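Local coordinates for protein sugar isomerase (Sinorhizobium meliloti, PDB 3QC0) that binds a zinc ion in a TIM barrel and probably isomerises a sugar, at residues S8-T13 against A244-I249; A12-Q17 against E262-C267; A34-R39 against K60-C65; A175-H180 against T217-M222. All blocks are in the same frame, centred on the assembly; numbering follows the deposited sequence.

Interactions 1, 3 and 4 reach the same barrel sheet, and interaction 2 packs the loop after the first strand on helix 260-274. Interaction 1 joins the first strand to the last and brings in E248, whose OE1 lies 2.8 Å from D177 OD2 of interaction 4, both being zinc ligands together with E142 and H204. Interaction 3, centred about 8 Å from interaction 1, is tied to it by T62 OG1, 2.6 Å from E246 OE1, and by W38 NE1, 2.8 Å from N10 OD1. Interaction 2 shares A12 and T13 with interaction 1. Interactions 3 and 4 do not touch, their nearest atoms being about 7 Å apart.

Interaction 1. Residues S8-T13 against A244-I249; sequences SINLAT and AQEVEI
S8 and I9 pair in parallel with E246 and V247, the strand axes coming within 4.3 Å and inclined by 37°. Three backbone bonds join them: S8 N to Q245 O (2.9 Å), V247 N to S8 O, and a more bent one from N10 N to V247 O. Beyond N10 a 3-10 segment begins, and T13 OG1 carries the pairing on, accepting from I249 N at 3.0 Å and lying 2.9 Å from V247 O, with N10 O also within reach of its one proton. N10 has CG anti to the backbone N (chi1 -179°), which points CG toward E246 and E248; chi2 then turns the amide. Its ND2 donates almost straight to E246 OE2 at 2.8 Å, on the anti side of that oxygen, E246 OE1 being bonded to T62 OG1, while OD1 takes A12 N at 2.9 Å in an Asx turn and also W38 NE1. The amide stacks on the carboxylate of E248, planes 30° apart; E248 OE1 binds the zinc. An alanine in place of N10 would probably leave E246 OE2 without this donor and W38 NE1 and A12 N without their acceptor. On the other face I9 CD1 runs beside V247 CB (4.0 Å). This pair lies under I264 and C267 of helix 260-274; strands 34-36 and 200-205 flank the two segments, whose pairing closes the TIM barrel.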
loop_
_atom_site.group_PDB
_atom_site.type_symbol
_atom_site.label_atom_id
_atom_site.label_comp_id
_atom_site.label_asym_id
_atom_site.label_seq_id
_atom_site.Cartn_x
_atom_site.Cartn_y
_atom_site.Cartn_z
ATOM N N SER A 8 -23.715 4.900 -9.555
ATOM C CA SER A 8 -24.172 3.798 -8.727
ATOM C C SER A 8 -23.745 4.069 -7.295
ATOM O O SER A 8 -22.691 4.696 -7.070
ATOM C CB SER A 8 -23.560 2.489 -9.258
ATOM O OG SER A 8 -23.963 1.386 -8.487
ATOM N N ILE A 9 -24.507 3.594 -6.322
ATOM C CA ILE A 9 -24.128 3.701 -4.912
ATOM C C ILE A 9 -23.877 2.299 -4.363
ATOM O O ILE A 9 -24.754 1.441 -4.348
ATOM C CB ILE A 9 -25.203 4.415 -4.057
ATOM C CG1 ILE A 9 -25.496 5.820 -4.609
ATOM C CG2 ILE A 9 -24.802 4.438 -2.570
ATOM C CD1 ILE A 9 -24.397 6.857 -4.494
ATOM N N ASN A 10 -22.637 2.048 -3.939
ATOM C CA ASN A 10 -22.335 0.858 -3.173
ATOM C C ASN A 10 -22.947 1.107 -1.800
ATOM O O ASN A 10 -22.693 2.140 -1.182
ATOM C CB ASN A 10 -20.822 0.623 -3.120
ATOM C CG ASN A 10 -20.457 -0.596 -2.380
ATOM O OD1 ASN A 10 -20.752 -0.719 -1.169
ATOM N ND2 ASN A 10 -19.673 -1.477 -3.043
ATOM N N LEU A 11 -23.789 0.189 -1.330
ATOM C CA LEU A 11 -24.580 0.453 -0.141
ATOM C C LEU A 11 -23.770 0.475 1.135
ATOM O O LEU A 11 -24.248 0.871 2.173
ATOM C CB LEU A 11 -25.713 -0.568 -0.046
ATOM C CG LEU A 11 -26.673 -0.565 -1.242
ATOM C CD1 LEU A 11 -27.938 -1.443 -0.951
ATOM C CD2 LEU A 11 -27.088 0.832 -1.693
ATOM N N ALA A 12 -22.475 0.139 1.064
ATOM C CA ALA A 12 -21.619 0.392 2.220
ATOM C C ALA A 12 -21.604 1.876 2.567
ATOM O O ALA A 12 -21.421 2.250 3.719
ATOM C CB ALA A 12 -20.189 -0.077 1.954
ATOM N N THR A 13 -21.787 2.714 1.568
ATOM C CA THR A 13 -21.730 4.167 1.744
ATOM C C THR A 13 -22.724 4.686 2.780
ATOM O O THR A 13 -22.431 5.658 3.490
ATOM C CB THR A 13 -21.922 4.859 0.388
ATOM O OG1 THR A 13 -20.837 4.460 -0.452
ATOM C CG2 THR A 13 -21.906 6.401 0.471
ATOM N N ALA A 244 -21.266 2.612 -15.023
ATOM C CA ALA A 244 -21.496 3.559 -13.971
ATOM C C ALA A 244 -20.319 3.570 -13.001
ATOM O O ALA A 244 -19.617 2.567 -12.821
ATOM C CB ALA A 244 -22.771 3.237 -13.219
ATOM N N GLN A 245 -20.130 4.721 -12.381
ATOM C CA GLN A 245 -19.133 4.865 -11.341
ATOM C C GLN A 245 -19.840 4.579 -10.037
ATOM O O GLN A 245 -20.879 5.194 -9.757
ATOM C CB GLN A 245 -18.552 6.279 -11.351
ATOM C CG GLN A 245 -17.839 6.605 -12.643
ATOM C CD GLN A 245 -17.333 8.041 -12.679
ATOM O OE1 GLN A 245 -16.596 8.460 -11.797
ATOM N NE2 GLN A 245 -17.726 8.792 -13.689
ATOM N N GLU A 246 -19.280 3.653 -9.257
ATOM C CA GLU A 246 -19.897 3.141 -8.051
ATOM C C GLU A 246 -19.259 3.760 -6.808
ATOM O O GLU A 246 -18.054 3.533 -6.547
ATOM C CB GLU A 246 -19.740 1.615 -8.054
ATOM C CG GLU A 246 -20.303 0.917 -6.828
ATOM C CD GLU A 246 -19.958 -0.539 -6.816
ATOM O OE1 GLU A 246 -20.221 -1.221 -7.835
ATOM O OE2 GLU A 246 -19.421 -1.010 -5.798
ATOM N N VAL A 247 -20.011 4.572 -6.084
ATOM C CA VAL A 247 -19.538 5.229 -4.880
ATOM C C VAL A 247 -19.472 4.286 -3.703
ATOM O O VAL A 247 -20.463 3.767 -3.223
ATOM C CB VAL A 247 -20.384 6.417 -4.489
ATOM C CG1 VAL A 247 -19.865 7.037 -3.179
ATOM C CG2 VAL A 247 -20.451 7.406 -5.681
ATOM N N GLU A 248 -18.253 4.059 -3.237
ATOM C CA GLU A 248 -18.013 3.128 -2.150
ATOM C C GLU A 248 -17.157 3.823 -1.106
ATOM O O GLU A 248 -15.945 3.976 -1.245
ATOM C CB GLU A 248 -17.335 1.847 -2.658
ATOM C CG GLU A 248 -17.131 0.814 -1.574
ATOM C CD GLU A 248 -16.442 -0.411 -2.069
ATOM O OE1 GLU A 248 -15.651 -0.291 -2.993
ATOM O OE2 GLU A 248 -16.743 -1.506 -1.557
ATOM N N ILE A 249 -17.821 4.309 -0.069
ATOM C CA ILE A 249 -17.208 5.058 1.017
ATOM C C ILE A 249 -17.442 4.350 2.352
ATOM O O ILE A 249 -18.578 4.085 2.731
ATOM C CB ILE A 249 -17.769 6.504 1.107
ATOM C CG1 ILE A 249 -17.466 7.258 -0.188
ATOM C CG2 ILE A 249 -17.169 7.241 2.333
ATOM C CD1 ILE A 249 -18.194 8.604 -0.396
#

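Interaction 2. Residues A12-Q17 against E262-C267; sequences ATIREQ and EVIATC
V263 meets three residues of the loop with its two methyls and CB, and no hydrogen bond crosses the contact. T13 CG2 touches V263 CG1 at 3.8 Å and also reaches C267 SG at 4.1 Å, one turn further along the helix. I14 CG2 lies 3.9 Å from the same V263 methyl, the two side chains sliding past each other in opposite directions, and meets I264 CD1 at 4.0 Å, where the side chains cross at about a right angle. The far end of I14 joins in as well, its CD1 lying 4.1 Å from I264 CD1. I14 holds CG1 between its backbone N and carbonyl carbon (chi1 50°), which leaves CG2 anti to the carbonyl carbon and turned to the helix. The other V263 methyl, CG2, packs against Q17 NE2 at 3.8 Å, the two side chains again crossing at about a right angle. A bend at chi2 (98°) turns CD of Q17 out of the extended line, and the amide is held from further out, NE2 donating to R258 O and weakly to W255 O. I14 also touches A23 of helix 20-29, I264 touches I26 of that helix, and I264 and C267 rest on I9 of strand 7-10, so this packing joins the first loop of the barrel to its last helix.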
loop_
_atom_site.group_PDB
_atom_site.type_symbol
_atom_site.label_atom_id
_atom_site.label_comp_id
_atom_site.label_asym_id
_atom_site.label_seq_id
_atom_site.Cartn_x
_atom_site.Cartn_y
_atom_site.Cartn_z
ATOM N N ALA A 12 -22.475 0.139 1.064
ATOM C CA ALA A 12 -21.619 0.392 2.220
ATOM C C ALA A 12 -21.604 1.876 2.567
ATOM O O ALA A 12 -21.421 2.250 3.719
ATOM C CB ALA A 12 -20.189 -0.077 1.954
ATOM N N THR A 13 -21.787 2.714 1.568
ATOM C CA THR A 13 -21.730 4.167 1.744
ATOM C C THR A 13 -22.724 4.686 2.780
ATOM O O THR A 13 -22.431 5.658 3.490
ATOM C CB THR A 13 -21.922 4.859 0.388
ATOM O OG1 THR A 13 -20.837 4.460 -0.452
ATOM C CG2 THR A 13 -21.906 6.401 0.471
ATOM N N ILE A 14 -23.862 3.997 2.893
ATOM C CA ILE A 14 -24.896 4.387 3.884
ATOM C C ILE A 14 -25.284 3.180 4.735
ATOM O O ILE A 14 -26.468 2.990 5.130
ATOM C CB ILE A 14 -26.138 5.077 3.192
ATOM C CG1 ILE A 14 -26.663 4.251 2.023
ATOM C CG2 ILE A 14 -25.777 6.527 2.746
ATOM C CD1 ILE A 14 -28.031 4.768 1.447
ATOM N N ARG A 15 -24.295 2.355 5.062
ATOM C CA ARG A 15 -24.549 1.086 5.717
ATOM C C ARG A 15 -24.987 1.229 7.169
ATOM O O ARG A 15 -25.661 0.338 7.674
ATOM C CB ARG A 15 -23.315 0.162 5.655
ATOM C CG ARG A 15 -22.103 0.730 6.369
ATOM C CD ARG A 15 -21.777 0.059 7.658
ATOM N NE ARG A 15 -21.488 -1.352 7.483
ATOM C CZ ARG A 15 -21.283 -2.196 8.496
ATOM N NH1 ARG A 15 -21.317 -1.760 9.758
ATOM N NH2 ARG A 15 -21.038 -3.485 8.255
ATOM N N GLU A 16 -24.601 2.314 7.837
ATOM C CA GLU A 16 -24.967 2.483 9.248
ATOM C C GLU A 16 -26.407 2.990 9.346
ATOM O O GLU A 16 -27.111 2.688 10.323
ATOM C CB GLU A 16 -24.013 3.433 9.985
ATOM C CG GLU A 16 -22.611 2.841 10.245
ATOM C CD GLU A 16 -22.626 1.654 11.210
ATOM O OE1 GLU A 16 -23.403 1.663 12.197
ATOM O OE2 GLU A 16 -21.850 0.714 11.017
ATOM N N GLN A 17 -26.834 3.704 8.306
ATOM C CA GLN A 17 -28.115 4.425 8.308
ATOM C C GLN A 17 -29.270 3.623 7.757
ATOM O O GLN A 17 -30.411 3.844 8.156
ATOM C CB GLN A 17 -27.991 5.690 7.465
ATOM C CG GLN A 17 -26.889 6.647 7.948
ATOM C CD GLN A 17 -25.566 6.518 7.183
ATOM O OE1 GLN A 17 -25.056 5.395 6.963
ATOM N NE2 GLN A 17 -25.019 7.659 6.767
ATOM N N GLU A 262 -28.534 13.294 3.108
ATOM C CA GLU A 262 -27.453 14.235 2.865
ATOM C C GLU A 262 -26.263 13.526 2.209
ATOM O O GLU A 262 -25.617 14.083 1.309
ATOM C CB GLU A 262 -27.007 14.887 4.155
ATOM C CG GLU A 262 -26.111 16.095 3.882
ATOM C CD GLU A 262 -25.290 16.508 5.067
ATOM O OE1 GLU A 262 -25.392 15.863 6.147
ATOM O OE2 GLU A 262 -24.518 17.485 4.908
ATOM N N VAL A 263 -25.983 12.301 2.647
ATOM C CA VAL A 263 -24.817 11.581 2.069
ATOM C C VAL A 263 -25.033 11.390 0.574
ATOM O O VAL A 263 -24.171 11.717 -0.228
ATOM C CB VAL A 263 -24.599 10.235 2.726
ATOM C CG1 VAL A 263 -23.402 9.502 2.075
ATOM C CG2 VAL A 263 -24.369 10.389 4.223
ATOM N N ILE A 264 -26.218 10.904 0.187
ATOM C CA ILE A 264 -26.476 10.605 -1.221
ATOM C C ILE A 264 -26.576 11.883 -2.069
ATOM O O ILE A 264 -26.073 11.935 -3.209
ATOM C CB ILE A 264 -27.733 9.733 -1.415
ATOM C CG1 ILE A 264 -27.586 8.406 -0.684
ATOM C CG2 ILE A 264 -27.995 9.523 -2.893
ATOM C CD1 ILE A 264 -26.349 7.568 -1.091
ATOM N N ALA A 265 -27.200 12.920 -1.509
ATOM C CA ALA A 265 -27.170 14.232 -2.139
ATOM C C ALA A 265 -25.747 14.696 -2.419
ATOM O O ALA A 265 -25.464 15.190 -3.533
ATOM C CB ALA A 265 -27.910 15.284 -1.258
ATOM N N THR A 266 -24.858 14.524 -1.428
ATOM C CA THR A 266 -23.453 14.945 -1.573
ATOM C C THR A 266 -22.776 14.052 -2.611
ATOM O O THR A 266 -22.042 14.574 -3.464
ATOM C CB THR A 266 -22.728 14.915 -0.219
ATOM O OG1 THR A 266 -23.466 15.733 0.732
ATOM C CG2 THR A 266 -21.254 15.374 -0.329
ATOM N N CYS A 267 -23.035 12.736 -2.604
ATOM C CA CYS A 267 -22.483 11.886 -3.671
ATOM C C CYS A 267 -22.882 12.379 -5.040
ATOM O O CYS A 267 -22.079 12.386 -5.936
ATOM C CB CYS A 267 -22.866 10.406 -3.583
ATOM S SG CYS A 267 -22.351 9.570 -2.121
#

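Interaction 3. Residues A34-R39 against K60-C65; sequences AIAPWR and KLTGLC
W38 has CG anti to its carbonyl carbon (chi1 -70°), which puts CG on the C65 side, and chi2 of 56° turns the indole face to C65; C65 has SG anti to its own carbonyl carbon, which places SG over the same ring. C65 CB stands 3.5 Å from the centroid of the W38 five-membered ring, 11° off its normal, a CH-pi contact; C65 SG, 4.3 Å from that centroid, adds a sulfur-aromatic one. Parallel pairing starts with I35 N to K60 O (3.0 Å) and T62 N to I35 O (2.9 Å). The register then slips by one residue, and pairing resumes with an almost straight bond from C65 N to P37 O and with R39 N to C65 O at 2.8 Å. Between the two paired parts, P37 CD presses tightly on L61 CD2 at 3.5 Å and sits 3.4 Å from G63 O, a buried carbonyl with no hydrogen-bond partner. I35 CG1 and L61 CD1 lie side by side, I35 also touching F20 and V24 of helix 20-29. These are the second and third strands of a TIM barrel, linked through helices 39-45 and 47-57 in a beta-alpha-beta crossover, with W38 leading toward zinc ligand E248.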
loop_
_atom_site.group_PDB
_atom_site.type_symbol
_atom_site.label_atom_id
_atom_site.label_comp_id
_atom_site.label_asym_id
_atom_site.label_seq_id
_atom_site.Cartn_x
_atom_site.Cartn_y
_atom_site.Cartn_z
ATOM N N ALA A 34 -28.808 2.538 -9.911
ATOM C CA ALA A 34 -27.819 1.485 -9.858
ATOM C C ALA A 34 -27.240 1.471 -8.449
ATOM O O ALA A 34 -26.990 2.523 -7.864
ATOM C CB ALA A 34 -26.713 1.760 -10.875
ATOM N N ILE A 35 -27.040 0.266 -7.926
ATOM C CA ILE A 35 -26.552 0.032 -6.582
ATOM C C ILE A 35 -25.531 -1.103 -6.623
ATOM O O ILE A 35 -25.446 -1.851 -7.598
ATOM C CB ILE A 35 -27.700 -0.301 -5.575
ATOM C CG1 ILE A 35 -28.498 -1.558 -5.999
ATOM C CG2 ILE A 35 -28.652 0.903 -5.452
ATOM C CD1 ILE A 35 -29.229 -2.194 -4.849
ATOM N N ALA A 36 -24.795 -1.234 -5.530
ATOM C CA ALA A 36 -23.999 -2.427 -5.262
ATOM C C ALA A 36 -24.203 -2.794 -3.805
ATOM O O ALA A 36 -23.616 -2.180 -2.910
ATOM C CB ALA A 36 -22.512 -2.184 -5.592
ATOM N N PRO A 37 -25.098 -3.764 -3.541
ATOM C CA PRO A 37 -25.302 -4.203 -2.188
ATOM C C PRO A 37 -24.279 -5.239 -1.744
ATOM O O PRO A 37 -23.557 -5.813 -2.570
ATOM C CB PRO A 37 -26.675 -4.848 -2.245
ATOM C CG PRO A 37 -26.672 -5.524 -3.595
ATOM C CD PRO A 37 -25.882 -4.563 -4.501
ATOM N N TRP A 38 -24.260 -5.462 -0.435
ATOM C CA TRP A 38 -23.442 -6.472 0.165
ATOM C C TRP A 38 -24.262 -7.685 0.563
ATOM O O TRP A 38 -25.484 -7.588 0.838
ATOM C CB TRP A 38 -22.717 -5.899 1.387
ATOM C CG TRP A 38 -21.668 -4.906 1.037
ATOM C CD1 TRP A 38 -21.812 -3.764 0.314
ATOM C CD2 TRP A 38 -20.269 -4.999 1.348
ATOM N NE1 TRP A 38 -20.600 -3.135 0.170
ATOM C CE2 TRP A 38 -19.649 -3.877 0.801
ATOM C CE3 TRP A 38 -19.502 -5.909 2.067
ATOM C CZ2 TRP A 38 -18.290 -3.626 0.957
ATOM C CZ3 TRP A 38 -18.136 -5.659 2.202
ATOM C CH2 TRP A 38 -17.558 -4.553 1.628
ATOM N N ARG A 39 -23.605 -8.831 0.651
ATOM C CA ARG A 39 -24.319 -10.083 0.875
ATOM C C ARG A 39 -25.038 -10.117 2.217
ATOM O O ARG A 39 -26.116 -10.712 2.317
ATOM C CB ARG A 39 -23.360 -11.252 0.768
ATOM C CG ARG A 39 -22.845 -11.430 -0.673
ATOM C CD ARG A 39 -21.832 -12.510 -0.731
ATOM N NE ARG A 39 -22.381 -13.826 -0.505
ATOM C CZ ARG A 39 -21.669 -14.896 -0.152
ATOM N NH1 ARG A 39 -20.360 -14.786 0.082
ATOM N NH2 ARG A 39 -22.212 -16.050 -0.017
ATOM N N LYS A 60 -30.124 -1.585 -11.772
ATOM C CA LYS A 60 -28.863 -2.216 -12.171
ATOM C C LYS A 60 -28.063 -2.470 -10.900
ATOM O O LYS A 60 -28.085 -1.655 -9.976
ATOM C CB LYS A 60 -28.081 -1.307 -13.125
ATOM C CG LYS A 60 -26.596 -1.660 -13.229
ATOM C CD LYS A 60 -25.849 -0.762 -14.220
ATOM C CE LYS A 60 -26.174 -1.094 -15.677
ATOM N NZ LYS A 60 -25.992 -2.522 -16.035
ATOM N N LEU A 61 -27.396 -3.614 -10.832
ATOM C CA LEU A 61 -26.385 -3.860 -9.804
ATOM C C LEU A 61 -25.017 -3.789 -10.469
ATOM O O LEU A 61 -24.701 -4.597 -11.345
ATOM C CB LEU A 61 -26.562 -5.209 -9.131
ATOM C CG LEU A 61 -27.378 -5.181 -7.835
ATOM C CD1 LEU A 61 -28.838 -4.815 -8.081
ATOM C CD2 LEU A 61 -27.229 -6.504 -7.077
ATOM N N THR A 62 -24.224 -2.793 -10.094
ATOM C CA THR A 62 -22.872 -2.691 -10.673
ATOM C C THR A 62 -21.949 -3.776 -10.104
ATOM O O THR A 62 -20.891 -4.066 -10.681
ATOM C CB THR A 62 -22.275 -1.272 -10.460
ATOM O OG1 THR A 62 -22.459 -0.873 -9.099
ATOM C CG2 THR A 62 -22.946 -0.271 -11.421
ATOM N N GLY A 63 -22.339 -4.342 -8.964
ATOM C CA GLY A 63 -21.645 -5.452 -8.352
ATOM C C GLY A 63 -22.455 -6.034 -7.211
ATOM O O GLY A 63 -23.411 -5.388 -6.738
ATOM N N LEU A 64 -22.075 -7.234 -6.782
ATOM C CA LEU A 64 -22.462 -7.765 -5.470
ATOM C C LEU A 64 -21.158 -7.920 -4.677
ATOM O O LEU A 64 -20.188 -8.520 -5.167
ATOM C CB LEU A 64 -23.162 -9.116 -5.586
ATOM C CG LEU A 64 -23.547 -9.809 -4.282
ATOM C CD1 LEU A 64 -24.581 -8.981 -3.457
ATOM C CD2 LEU A 64 -24.076 -11.237 -4.552
ATOM N N CYS A 65 -21.147 -7.378 -3.463
ATOM C CA CYS A 65 -19.989 -7.474 -2.583
ATOM C C CYS A 65 -20.232 -8.474 -1.461
ATOM O O CYS A 65 -21.170 -8.272 -0.658
ATOM C CB CYS A 65 -19.677 -6.133 -1.958
ATOM S SG CYS A 65 -19.056 -4.912 -3.093
#

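Interaction 4. Residues A175-H180 against T217-M222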
loop_
_atom_site.group_PDB
_atom_site.type_symbol
_atom_site.label_atom_id
_atom_site.label_comp_id
_atom_site.label_asym_id
_atom_site.label_seq_id
_atom_site.Cartn_x
_atom_site.Cartn_y
_atom_site.Cartn_z
ATOM N N ALA A 175 -12.336 -5.269 -11.111
ATOM C CA ALA A 175 -12.975 -4.095 -10.561
ATOM C C ALA A 175 -11.876 -3.120 -10.159
ATOM O O ALA A 175 -11.002 -3.456 -9.368
ATOM C CB ALA A 175 -13.828 -4.465 -9.312
ATOM N N ILE A 176 -11.951 -1.928 -10.721
ATOM C CA ILE A 176 -10.948 -0.887 -10.493
ATOM C C ILE A 176 -11.497 0.115 -9.497
ATOM O O ILE A 176 -12.385 0.909 -9.820
ATOM C CB ILE A 176 -10.494 -0.204 -11.823
ATOM C CG1 ILE A 176 -9.991 -1.229 -12.867
ATOM C CG2 ILE A 176 -9.402 0.870 -11.512
ATOM C CD1 ILE A 176 -9.687 -0.619 -14.236
ATOM N N ASP A 177 -10.998 0.042 -8.262
ATOM C CA ASP A 177 -11.445 0.908 -7.160
ATOM C C ASP A 177 -10.322 1.882 -6.904
ATOM O O ASP A 177 -9.201 1.475 -6.633
ATOM C CB ASP A 177 -11.743 0.035 -5.946
ATOM C CG ASP A 177 -12.244 0.800 -4.736
ATOM O OD1 ASP A 177 -11.868 1.970 -4.571
ATOM O OD2 ASP A 177 -13.017 0.190 -3.953
ATOM N N VAL A 178 -10.607 3.161 -7.095
ATOM C CA VAL A 178 -9.566 4.193 -7.016
ATOM C C VAL A 178 -8.855 4.150 -5.675
ATOM O O VAL A 178 -7.661 4.464 -5.609
ATOM C CB VAL A 178 -10.129 5.599 -7.288
ATOM C CG1 VAL A 178 -10.713 5.637 -8.742
ATOM C CG2 VAL A 178 -11.188 6.034 -6.252
ATOM N N TYR A 179 -9.553 3.751 -4.617
ATOM C CA TYR A 179 -8.917 3.716 -3.298
ATOM C C TYR A 179 -7.735 2.767 -3.289
ATOM O O TYR A 179 -6.721 2.991 -2.679
ATOM C CB TYR A 179 -9.900 3.285 -2.197
ATOM C CG TYR A 179 -9.521 3.778 -0.825
ATOM C CD1 TYR A 179 -9.607 5.131 -0.511
ATOM C CD2 TYR A 179 -9.076 2.906 0.171
ATOM C CE1 TYR A 179 -9.243 5.606 0.741
ATOM C CE2 TYR A 179 -8.737 3.369 1.445
ATOM C CZ TYR A 179 -8.823 4.730 1.722
ATOM O OH TYR A 179 -8.512 5.208 2.981
ATOM N N HIS A 180 -7.900 1.653 -3.993
ATOM C CA HIS A 180 -6.938 0.573 -3.943
ATOM C C HIS A 180 -5.787 0.755 -4.923
ATOM O O HIS A 180 -4.719 0.135 -4.732
ATOM C CB HIS A 180 -7.641 -0.753 -4.255
ATOM C CG HIS A 180 -8.705 -1.095 -3.271
ATOM N ND1 HIS A 180 -8.516 -0.952 -1.911
ATOM C CD2 HIS A 180 -9.963 -1.588 -3.437
ATOM C CE1 HIS A 180 -9.632 -1.308 -1.286
ATOM N NE2 HIS A 180 -10.515 -1.702 -2.188
ATOM N N THR A 217 -11.792 2.500 7.656
ATOM C CA THR A 217 -13.042 3.254 7.668
ATOM C C THR A 217 -12.874 4.771 7.593
ATOM O O THR A 217 -13.647 5.537 8.219
ATOM C CB THR A 217 -13.856 2.866 8.907
ATOM O OG1 THR A 217 -13.094 3.201 10.074
ATOM C CG2 THR A 217 -14.212 1.355 8.882
ATOM N N ASP A 218 -11.866 5.229 6.849
ATOM C CA ASP A 218 -11.710 6.656 6.575
ATOM C C ASP A 218 -11.482 6.965 5.093
ATOM O O ASP A 218 -10.670 7.839 4.726
ATOM C CB ASP A 218 -10.603 7.237 7.466
ATOM C CG ASP A 218 -10.635 8.756 7.530
ATOM O OD1 ASP A 218 -11.760 9.329 7.613
ATOM O OD2 ASP A 218 -9.542 9.383 7.498
ATOM N N ARG A 219 -12.215 6.276 4.230
ATOM C CA ARG A 219 -12.308 6.698 2.839
ATOM C C ARG A 219 -12.962 8.071 2.751
ATOM O O ARG A 219 -13.846 8.403 3.572
ATOM C CB ARG A 219 -13.111 5.741 1.975
ATOM C CG ARG A 219 -12.603 4.328 1.915
ATOM C CD ARG A 219 -13.267 3.591 0.774
ATOM N NE ARG A 219 -12.779 2.238 0.603
ATOM C CZ ARG A 219 -12.954 1.509 -0.494
ATOM N NH1 ARG A 219 -13.701 1.951 -1.501
ATOM N NH2 ARG A 219 -12.413 0.300 -0.569
ATOM N N GLY A 220 -12.565 8.845 1.752
ATOM C CA GLY A 220 -13.091 10.189 1.534
ATOM C C GLY A 220 -14.225 10.236 0.545
ATOM O O GLY A 220 -14.335 9.385 -0.357
HETATM N N MSE A 221 -15.109 11.220 0.739
HETATM C CA MSE A 221 -16.011 11.628 -0.293
HETATM C C MSE A 221 -15.185 12.189 -1.454
HETATM O O MSE A 221 -14.199 12.912 -1.251
HETATM C CB MSE A 221 -16.937 12.711 0.272
HETATM C CG MSE A 221 -17.934 13.306 -0.688
HETATM SE SE MSE A 221 -19.222 12.104 -1.461
HETATM C CE MSE A 221 -20.180 11.828 0.256
HETATM N N MSE A 222 -15.610 11.891 -2.655
HETATM C CA MSE A 222 -14.926 12.365 -3.852
HETATM C C MSE A 222 -14.741 13.866 -3.807
HETATM O O MSE A 222 -15.702 14.602 -3.628
HETATM C CB MSE A 222 -15.717 12.041 -5.108
HETATM C CG MSE A 222 -15.836 10.606 -5.451
HETATM SE SE MSE A 222 -17.253 9.638 -4.515
HETATM C CE MSE A 222 -18.794 10.632 -5.016
HETATM O O HOH W 1 -8.544 7.951 3.015
HETATM O O HOH W 2 -9.624 4.080 5.366
#
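D177 OD2 is bound both by the zinc and by R219, whose NH1 donates to its syn lone pair at 3.1 Å and whose NH2 adds a weak bond at 3.4 Å. The two groups meet tip to tip, carboxylate and guanidinium planes 73° apart. D177 OD1 accepts from Y179 N at 2.9 Å, an N-cap on helix 178-181 that helps fix the turn of the carboxylate. R219 is extended from CG to NE across the Y179 ring: its CG lies 3.7 Å from the ring centroid in a CH-pi contact, and Y179 CB stands over the centre of the guanidinium, whose plane is only 19° from that of the ring. Beyond the ring, two waters link Y179 OH to D218 O and D218 N. A leucine in place of R219 would probably leave D177 OD2 with no second cation and E248 O without the NH1 donor. H180 NE2 and R219 NH2 both hydrogen-bond an unidentified molecule, probably from the crystallisation liquor, which may mark a polar pocket. R219 thus acts as a second-shell residue, and its positive charge would probably draw electron density from D177 and temper the negative charge gathered at the zinc.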